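Local coordinates for protein alpha-galactosidase (Lactobacillus brevis, PDB 3MI6) that probably hydrolyses terminal, non-reducing alpha-D-galactose residues from alpha-D-galactosides such as galactose oligosaccharides, galactomannans and galactolipids, as a member of glycosyl hydrolase family 36, at residues Leu180-Asp185 / Pro294-Ser299; Pro231-Ala236 / Phe248-Val253; Phe258-Glu263 / Ile272-Asn277. All blocks are in the same frame, centred on the assembly; numbering follows the deposited sequence.

Interaction 1: residues Leu180-Asp185 / Pro294-Ser299; sequences LSSQLD and PEAILS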
loop_
_atom_site.group_PDB
_atom_site.type_symbol
_atom_site.label_atom_id
_atom_site.label_comp_id
_atom_site.label_asym_id
_atom_site.label_seq_id
_atom_site.Cartn_x
_atom_site.Cartn_y
_atom_site.Cartn_z
ATOM N N LEU D 180 -14.635 -30.598 -11.974
ATOM C CA LEU D 180 -14.765 -29.157 -12.164
ATOM C C LEU D 180 -15.365 -28.828 -13.523
ATOM O O LEU D 180 -15.391 -29.664 -14.415
ATOM C CB LEU D 180 -13.429 -28.451 -11.997
ATOM C CG LEU D 180 -13.006 -27.982 -10.599
ATOM C CD1 LEU D 180 -14.079 -28.216 -9.579
ATOM C CD2 LEU D 180 -11.685 -28.615 -10.168
ATOM N N SER D 181 -15.847 -27.600 -13.672
ATOM C CA SER D 181 -16.512 -27.194 -14.897
ATOM C C SER D 181 -15.597 -26.475 -15.853
ATOM O O SER D 181 -15.838 -26.477 -17.054
ATOM C CB SER D 181 -17.688 -26.291 -14.586
ATOM O OG SER D 181 -18.624 -27.003 -13.819
ATOM N N SER D 182 -14.560 -25.843 -15.327
ATOM C CA SER D 182 -13.658 -25.070 -16.158
ATOM C C SER D 182 -12.300 -24.946 -15.509
ATOM O O SER D 182 -12.193 -24.748 -14.293
ATOM C CB SER D 182 -14.222 -23.676 -16.400
ATOM O OG SER D 182 -13.211 -22.826 -16.918
ATOM N N GLN D 183 -11.259 -25.075 -16.322
ATOM C CA GLN D 183 -9.912 -24.779 -15.876
ATOM C C GLN D 183 -9.344 -23.759 -16.819
ATOM O O GLN D 183 -9.560 -23.852 -18.024
ATOM C CB GLN D 183 -9.050 -26.025 -15.910
ATOM C CG GLN D 183 -7.587 -25.735 -15.859
ATOM C CD GLN D 183 -6.796 -26.994 -15.648
ATOM O OE1 GLN D 183 -7.251 -27.894 -14.957
ATOM N NE2 GLN D 183 -5.603 -27.066 -16.231
ATOM N N LEU D 184 -8.646 -22.767 -16.277
ATOM C CA LEU D 184 -7.934 -21.793 -17.095
ATOM C C LEU D 184 -6.539 -21.595 -16.565
ATOM O O LEU D 184 -6.354 -21.177 -15.426
ATOM C CB LEU D 184 -8.651 -20.442 -17.153
ATOM C CG LEU D 184 -7.786 -19.384 -17.862
ATOM C CD1 LEU D 184 -7.376 -19.855 -19.285
ATOM C CD2 LEU D 184 -8.407 -17.965 -17.892
ATOM N N ASP D 185 -5.550 -21.887 -17.393
ATOM C CA ASP D 185 -4.183 -21.586 -17.028
ATOM C C ASP D 185 -3.720 -20.322 -17.742
ATOM O O ASP D 185 -3.868 -20.205 -18.962
ATOM C CB ASP D 185 -3.260 -22.758 -17.357
ATOM C CG ASP D 185 -3.460 -23.951 -16.428
ATOM O OD1 ASP D 185 -4.016 -23.775 -15.314
ATOM O OD2 ASP D 185 -3.042 -25.068 -16.805
ATOM N N PRO D 294 -22.152 -28.549 -14.364
ATOM C CA PRO D 294 -22.889 -27.299 -14.582
ATOM C C PRO D 294 -22.000 -26.424 -15.438
ATOM O O PRO D 294 -20.790 -26.672 -15.475
ATOM C CB PRO D 294 -23.001 -26.701 -13.180
ATOM C CG PRO D 294 -22.660 -27.785 -12.242
ATOM C CD PRO D 294 -21.738 -28.709 -12.959
ATOM N N GLU D 295 -22.563 -25.425 -16.109
ATOM C CA GLU D 295 -21.770 -24.581 -16.997
ATOM C C GLU D 295 -20.974 -23.480 -16.286
ATOM O O GLU D 295 -21.456 -22.853 -15.327
ATOM C CB GLU D 295 -22.663 -23.980 -18.080
ATOM C CG GLU D 295 -22.998 -24.973 -19.164
ATOM C CD GLU D 295 -23.904 -24.405 -20.220
ATOM O OE1 GLU D 295 -24.625 -23.420 -19.939
ATOM O OE2 GLU D 295 -23.897 -24.950 -21.342
ATOM N N ALA D 296 -19.754 -23.249 -16.766
ATOM C CA ALA D 296 -18.950 -22.110 -16.324
ATOM C C ALA D 296 -19.069 -20.987 -17.342
ATOM O O ALA D 296 -18.923 -21.231 -18.529
ATOM C CB ALA D 296 -17.495 -22.529 -16.162
ATOM N N ILE D 297 -19.349 -19.767 -16.886
ATOM C CA ILE D 297 -19.276 -18.563 -17.744
ATOM C C ILE D 297 -17.905 -17.888 -17.645
ATOM O O ILE D 297 -17.458 -17.565 -16.556
ATOM C CB ILE D 297 -20.326 -17.482 -17.363
ATOM C CG1 ILE D 297 -21.723 -18.077 -17.152
ATOM C CG2 ILE D 297 -20.359 -16.397 -18.411
ATOM C CD1 ILE D 297 -22.270 -18.820 -18.342
ATOM N N LEU D 298 -17.247 -17.686 -18.782
ATOM C CA LEU D 298 -15.958 -16.996 -18.839
ATOM C C LEU D 298 -16.030 -15.736 -19.709
ATOM O O LEU D 298 -16.822 -15.653 -20.656
ATOM C CB LEU D 298 -14.875 -17.913 -19.385
ATOM C CG LEU D 298 -13.936 -18.561 -18.373
ATOM C CD1 LEU D 298 -14.734 -19.485 -17.459
ATOM C CD2 LEU D 298 -12.841 -19.350 -19.068
ATOM N N SER D 299 -15.196 -14.752 -19.387
ATOM C CA SER D 299 -15.246 -13.464 -20.071
ATOM C C SER D 299 -14.010 -12.612 -19.801
ATOM O O SER D 299 -13.378 -12.706 -18.740
ATOM C CB SER D 299 -16.508 -12.702 -19.667
ATOM O OG SER D 299 -16.837 -11.750 -20.649
#
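S181 and S182 meet P294, A296 and L298 where two antiparallel sheets pack face to face in the beta-supersandwich of this family 36 enzyme. Strand 174-186 belongs to one sheet and strand 290-301 to the other, and the buried contact between them is made largely by two serines and an alanine, with P294 and L298 at its ends. S181 and S182 lie together opposite T274 of strand 270-274 in a classic beta bulge. The bulge turns the CB atoms of both serines toward 294-299, and the methyl of A296 faces the pair: its CB is 3.5 Å from CB of S182 and 4.1 Å from CB of S181. From there the two hydroxyls diverge. In S181 OG stands anti to the carbonyl carbon (chi1 -62°), which directs it to the P294 end, where it donates to the backbone O of P294 at 2.7 Å. The donor is tilted 31° from that carbonyl plane, and the CD corner of the proline ring lies 3.7 Å from the same OG. In S182 OG is instead anti to the backbone N (chi1 166°) and faces the branched end of L298; a weak hydrogen bond with K162 gives this buried hydroxyl a polar partner. E295 turns its CB away from the serines, and its carboxylate forms a salt bridge with K114. The two methyls of L298 are unequally placed, with CD1 3.7 Å and CD2 4.1 Å from OG of S182.

Interaction 2: residues Pro231-Ala236 / Phe248-Val253; sequences PFMMLA and FGFNLV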
loop_
_atom_site.group_PDB
_atom_site.type_symbol
_atom_site.label_atom_id
_atom_site.label_comp_id
_atom_site.label_asym_id
_atom_site.label_seq_id
_atom_site.Cartn_x
_atom_site.Cartn_y
_atom_site.Cartn_z
ATOM N N PRO D 231 -20.428 -17.307 -6.239
ATOM C CA PRO D 231 -19.677 -18.008 -7.293
ATOM C C PRO D 231 -18.963 -17.082 -8.271
ATOM O O PRO D 231 -18.051 -17.534 -8.952
ATOM C CB PRO D 231 -20.762 -18.797 -8.034
ATOM C CG PRO D 231 -21.849 -18.979 -7.032
ATOM C CD PRO D 231 -21.840 -17.728 -6.203
ATOM N N PHE D 232 -19.367 -15.820 -8.353
ATOM C CA PHE D 232 -18.733 -14.884 -9.287
ATOM C C PHE D 232 -17.441 -14.230 -8.782
ATOM O O PHE D 232 -17.379 -13.725 -7.662
ATOM C CB PHE D 232 -19.697 -13.776 -9.686
ATOM C CG PHE D 232 -19.056 -12.718 -10.497
ATOM C CD1 PHE D 232 -18.673 -12.979 -11.807
ATOM C CD2 PHE D 232 -18.793 -11.472 -9.953
ATOM C CE1 PHE D 232 -18.050 -11.999 -12.573
ATOM C CE2 PHE D 232 -18.181 -10.478 -10.710
ATOM C CZ PHE D 232 -17.805 -10.738 -12.025
HETATM N N MSE D 233 -16.417 -14.199 -9.619
HETATM C CA MSE D 233 -15.149 -13.605 -9.208
HETATM C C MSE D 233 -14.471 -12.977 -10.399
HETATM O O MSE D 233 -14.870 -13.230 -11.536
HETATM C CB MSE D 233 -14.235 -14.674 -8.636
HETATM C CG MSE D 233 -13.876 -15.740 -9.639
HETATM SE SE MSE D 233 -12.555 -17.011 -8.983
HETATM C CE MSE D 233 -10.931 -16.115 -9.553
HETATM N N MSE D 234 -13.437 -12.175 -10.144
HETATM C CA MSE D 234 -12.688 -11.534 -11.219
HETATM C C MSE D 234 -11.202 -11.653 -10.988
HETATM O O MSE D 234 -10.753 -11.763 -9.838
HETATM C CB MSE D 234 -13.074 -10.072 -11.345
HETATM C CG MSE D 234 -14.539 -9.885 -11.650
HETATM SE SE MSE D 234 -15.092 -8.036 -11.942
HETATM C CE MSE D 234 -14.756 -7.372 -10.139
ATOM N N LEU D 235 -10.442 -11.681 -12.085
ATOM C CA LEU D 235 -9.001 -11.472 -12.017
ATOM C C LEU D 235 -8.700 -10.163 -12.715
ATOM O O LEU D 235 -8.788 -10.082 -13.946
ATOM C CB LEU D 235 -8.232 -12.575 -12.730
ATOM C CG LEU D 235 -7.932 -13.920 -12.079
ATOM C CD1 LEU D 235 -6.790 -14.562 -12.848
ATOM C CD2 LEU D 235 -7.558 -13.750 -10.626
ATOM N N ALA D 236 -8.360 -9.133 -11.948
ATOM C CA ALA D 236 -8.042 -7.851 -12.558
ATOM C C ALA D 236 -6.538 -7.627 -12.586
ATOM O O ALA D 236 -5.816 -8.071 -11.688
ATOM C CB ALA D 236 -8.735 -6.728 -11.820
ATOM N N PHE D 248 -10.542 -10.591 -16.141
ATOM C CA PHE D 248 -11.317 -11.790 -16.418
ATOM C C PHE D 248 -12.463 -11.916 -15.437
ATOM O O PHE D 248 -12.363 -11.499 -14.288
ATOM C CB PHE D 248 -10.425 -13.007 -16.300
ATOM C CG PHE D 248 -9.375 -13.074 -17.353
ATOM C CD1 PHE D 248 -8.116 -12.552 -17.123
ATOM C CD2 PHE D 248 -9.653 -13.641 -18.585
ATOM C CE1 PHE D 248 -7.139 -12.621 -18.106
ATOM C CE2 PHE D 248 -8.689 -13.697 -19.566
ATOM C CZ PHE D 248 -7.427 -13.191 -19.327
ATOM N N GLY D 249 -13.558 -12.492 -15.903
ATOM C CA GLY D 249 -14.721 -12.713 -15.068
ATOM C C GLY D 249 -15.127 -14.160 -15.147
ATOM O O GLY D 249 -15.148 -14.742 -16.221
ATOM N N PHE D 250 -15.449 -14.752 -14.011
ATOM C CA PHE D 250 -15.831 -16.152 -13.983
ATOM C C PHE D 250 -17.128 -16.296 -13.225
ATOM O O PHE D 250 -17.229 -15.850 -12.084
ATOM C CB PHE D 250 -14.758 -16.980 -13.268
ATOM C CG PHE D 250 -13.386 -16.819 -13.840
ATOM C CD1 PHE D 250 -12.638 -15.690 -13.571
ATOM C CD2 PHE D 250 -12.842 -17.794 -14.639
ATOM C CE1 PHE D 250 -11.379 -15.540 -14.092
ATOM C CE2 PHE D 250 -11.571 -17.644 -15.168
ATOM C CZ PHE D 250 -10.841 -16.512 -14.895
ATOM N N ASN D 251 -18.125 -16.912 -13.842
ATOM C CA ASN D 251 -19.315 -17.281 -13.084
ATOM C C ASN D 251 -19.764 -18.742 -13.339
ATOM O O ASN D 251 -19.103 -19.491 -14.054
ATOM C CB ASN D 251 -20.438 -16.258 -13.279
ATOM C CG ASN D 251 -21.390 -16.193 -12.079
ATOM O OD1 ASN D 251 -21.442 -17.116 -11.257
ATOM N ND2 ASN D 251 -22.155 -15.103 -11.981
ATOM N N LEU D 252 -20.876 -19.153 -12.745
ATOM C CA LEU D 252 -21.209 -20.568 -12.687
ATOM C C LEU D 252 -22.711 -20.770 -12.666
ATOM O O LEU D 252 -23.376 -20.320 -11.743
ATOM C CB LEU D 252 -20.649 -21.132 -11.395
ATOM C CG LEU D 252 -19.796 -22.379 -11.463
ATOM C CD1 LEU D 252 -20.188 -23.326 -10.302
ATOM C CD2 LEU D 252 -19.907 -23.043 -12.848
ATOM N N VAL D 253 -23.271 -21.449 -13.657
ATOM C CA VAL D 253 -24.705 -21.699 -13.575
ATOM C C VAL D 253 -25.003 -22.896 -12.685
ATOM O O VAL D 253 -25.266 -23.969 -13.177
ATOM C CB VAL D 253 -25.320 -21.936 -14.926
ATOM C CG1 VAL D 253 -26.828 -21.779 -14.811
ATOM C CG2 VAL D 253 -24.738 -20.971 -15.926
#
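M233 with F250 and L235 with F248 are the hydrogen-bonded pairs of an antiparallel beta hairpin within the nine-stranded sheet of the N-terminal domain. Each pair is closed by two backbone bonds, among them F250 N to M233 O at 3.0 Å and F248 N to L235 O at 2.9 Å. The denser side of the hairpin carries these four side chains. M233, modelled as selenomethionine, holds CG between its backbone N and carbonyl carbon (chi1 62°), where CG lies 3.9 Å from CB of F250. Its selenium then sits obliquely to the F250 ring, 5.4 Å from the centroid, as a Met-aromatic contact. L235 brings CG to within 4.3 Å of F250 CE1, also obliquely. On the opposite face G249 has no side chain, and the F232 ring approaches it, CE1 4.2 Å from its CA; M234 leads its selenium end away toward helix 305-319. Beyond the ladder, where paired backbone bonds no longer tie the strands, F232 and N251 cross at about a right angle, with ring and amide planes 48° apart. There N251 ND2 lies 3.6 Å from F232 CB and makes a weak hydrogen bond with Y567. Past the paired residues, CB of P231 meets CB of L252 at 4.1 Å.

Interaction 3: residues Phe258-Glu263 / Ile272-Asn277; sequences FLDAIE and ILTGIN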
loop_
_atom_site.group_PDB
_atom_site.type_symbol
_atom_site.label_atom_id
_atom_site.label_comp_id
_atom_site.label_asym_id
_atom_site.label_seq_id
_atom_site.Cartn_x
_atom_site.Cartn_y
_atom_site.Cartn_z
ATOM N N PHE D 258 -20.084 -24.925 -4.440
ATOM C CA PHE D 258 -19.140 -24.537 -5.480
ATOM C C PHE D 258 -17.715 -24.321 -4.977
ATOM O O PHE D 258 -17.484 -24.153 -3.778
ATOM C CB PHE D 258 -19.631 -23.293 -6.212
ATOM C CG PHE D 258 -19.419 -22.028 -5.453
ATOM C CD1 PHE D 258 -20.375 -21.570 -4.566
ATOM C CD2 PHE D 258 -18.271 -21.290 -5.623
ATOM C CE1 PHE D 258 -20.194 -20.391 -3.869
ATOM C CE2 PHE D 258 -18.091 -20.115 -4.929
ATOM C CZ PHE D 258 -19.061 -19.667 -4.048
ATOM N N LEU D 259 -16.769 -24.331 -5.913
ATOM C CA LEU D 259 -15.382 -23.916 -5.656
ATOM C C LEU D 259 -14.870 -22.914 -6.712
ATOM O O LEU D 259 -15.029 -23.111 -7.900
ATOM C CB LEU D 259 -14.453 -25.135 -5.581
ATOM C CG LEU D 259 -12.951 -24.861 -5.608
ATOM C CD1 LEU D 259 -12.488 -24.418 -4.251
ATOM C CD2 LEU D 259 -12.198 -26.104 -6.030
ATOM N N ASP D 260 -14.278 -21.829 -6.244
ATOM C CA ASP D 260 -13.589 -20.861 -7.088
ATOM C C ASP D 260 -12.174 -20.823 -6.586
ATOM O O ASP D 260 -11.919 -20.331 -5.495
ATOM C CB ASP D 260 -14.186 -19.474 -6.916
ATOM C CG ASP D 260 -15.395 -19.249 -7.781
ATOM O OD1 ASP D 260 -15.855 -20.189 -8.470
ATOM O OD2 ASP D 260 -15.893 -18.108 -7.775
ATOM N N ALA D 261 -11.249 -21.353 -7.365
ATOM C CA ALA D 261 -9.916 -21.567 -6.843
ATOM C C ALA D 261 -8.872 -21.055 -7.795
ATOM O O ALA D 261 -8.934 -21.287 -9.002
ATOM C CB ALA D 261 -9.689 -23.032 -6.518
ATOM N N ILE D 262 -7.906 -20.342 -7.239
ATOM C CA ILE D 262 -6.820 -19.792 -8.018
ATOM C C ILE D 262 -5.507 -20.146 -7.369
ATOM O O ILE D 262 -5.256 -19.782 -6.218
ATOM C CB ILE D 262 -6.893 -18.304 -8.058
ATOM C CG1 ILE D 262 -8.205 -17.899 -8.655
ATOM C CG2 ILE D 262 -5.807 -17.767 -8.923
ATOM C CD1 ILE D 262 -8.014 -16.795 -9.652
ATOM N N GLU D 263 -4.666 -20.838 -8.124
ATOM C CA GLU D 263 -3.393 -21.317 -7.618
ATOM C C GLU D 263 -2.285 -20.695 -8.441
ATOM O O GLU D 263 -2.332 -20.689 -9.667
ATOM C CB GLU D 263 -3.333 -22.847 -7.691
ATOM C CG GLU D 263 -2.150 -23.474 -6.970
ATOM C CD GLU D 263 -2.138 -24.991 -7.115
ATOM O OE1 GLU D 263 -2.855 -25.483 -8.027
ATOM O OE2 GLU D 263 -1.425 -25.680 -6.328
ATOM N N ILE D 272 -7.015 -21.053 -12.691
ATOM C CA ILE D 272 -8.352 -20.744 -12.199
ATOM C C ILE D 272 -9.295 -21.931 -12.428
ATOM O O ILE D 272 -9.587 -22.287 -13.556
ATOM C CB ILE D 272 -8.956 -19.467 -12.869
ATOM C CG1 ILE D 272 -8.064 -18.239 -12.661
ATOM C CG2 ILE D 272 -10.328 -19.158 -12.301
ATOM C CD1 ILE D 272 -6.703 -18.303 -13.321
ATOM N N LEU D 273 -9.771 -22.528 -11.338
ATOM C CA LEU D 273 -10.660 -23.685 -11.379
ATOM C C LEU D 273 -12.010 -23.254 -10.914
ATOM O O LEU D 273 -12.090 -22.594 -9.905
ATOM C CB LEU D 273 -10.172 -24.751 -10.398
ATOM C CG LEU D 273 -8.982 -25.614 -10.796
ATOM C CD1 LEU D 273 -8.729 -26.684 -9.762
ATOM C CD2 LEU D 273 -9.285 -26.230 -12.136
ATOM N N THR D 274 -13.071 -23.619 -11.626
ATOM C CA THR D 274 -14.429 -23.354 -11.143
ATOM C C THR D 274 -15.452 -24.453 -11.455
ATOM O O THR D 274 -15.515 -24.963 -12.564
ATOM C CB THR D 274 -14.970 -21.984 -11.611
ATOM O OG1 THR D 274 -14.845 -21.868 -13.027
ATOM C CG2 THR D 274 -14.197 -20.835 -10.948
ATOM N N GLY D 275 -16.247 -24.822 -10.460
ATOM C CA GLY D 275 -17.335 -25.756 -10.655
ATOM C C GLY D 275 -17.852 -26.267 -9.320
ATOM O O GLY D 275 -17.763 -25.590 -8.291
ATOM N N ILE D 276 -18.405 -27.473 -9.342
ATOM C CA ILE D 276 -18.877 -28.126 -8.137
ATOM C C ILE D 276 -17.717 -28.351 -7.171
ATOM O O ILE D 276 -16.663 -28.848 -7.548
ATOM C CB ILE D 276 -19.518 -29.472 -8.477
ATOM C CG1 ILE D 276 -20.671 -29.267 -9.448
ATOM C CG2 ILE D 276 -19.992 -30.170 -7.219
ATOM C CD1 ILE D 276 -21.372 -30.546 -9.815
ATOM N N ASN D 277 -17.921 -27.976 -5.923
ATOM C CA ASN D 277 -16.920 -28.163 -4.896
ATOM C C ASN D 277 -16.469 -29.619 -4.785
ATOM O O ASN D 277 -17.254 -30.477 -4.395
ATOM C CB ASN D 277 -17.510 -27.696 -3.568
ATOM C CG ASN D 277 -16.491 -27.645 -2.463
ATOM O OD1 ASN D 277 -16.800 -27.179 -1.364
ATOM N ND2 ASN D 277 -15.264 -28.106 -2.741
#
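A buried antiparallel beta hairpin joins F258-I262 to I272-I276 in the six-stranded sheet of the N-terminal domain, between strands 214-219 and 174-186. A261 and L273 form a hydrogen-bonded pair, with A261 N to L273 O at 2.9 Å and L273 N to A261 O at 2.8 Å. L259 N also bonds G275 O at 2.9 Å, whereas the return bond from G275 N is weak, close to where the chain turns a corner at G275. On the face shared by D260, T274, I262 and I272, the two isoleucines lie side by side and point the same way. In I272 CG1 is anti to the carbonyl carbon (chi1 -57°) and lies 4.0 Å from CG1 of I262, while the CD1 methyls are 4.2 Å apart. Strand 233-236 packs on this face, L235 touching both isoleucines and M233 touching I262 and D260. An alanine in place of I272 would probably open a gap beside I262 and L235, leaving the CD1 methyl of I262 freer to turn. Farther along, D260 approaches T274 obliquely, with its CG 3.7 Å from the CG2 methyl. Past the corner, CB of N277 rests 3.5 Å from the backbone O of F258.

How the interactions relate
The three contacts form one continuous piece of the beta-supersandwich: the centre of interaction 1 is about 9 Å from those of interaction 2 and interaction 3, which are themselves about 10 Å apart. Each hairpin extends one sheet of interaction 1: E295 O probably accepts from V253 N at 2.8 Å, and L184 O from I272 N at 2.8 Å. Interactions 2 and 3 meet across the sandwich, where F250 CE2 is 3.5 Å from I272 CG2. Both hairpins are nested in the chain loop that interaction 1 closes. Interactions 1 and 2 lie away from the predicted catalytic and substrate-binding residues; in interaction 3 the F258 side chain is about 12 Å from that of M480, predicted to bind substrate.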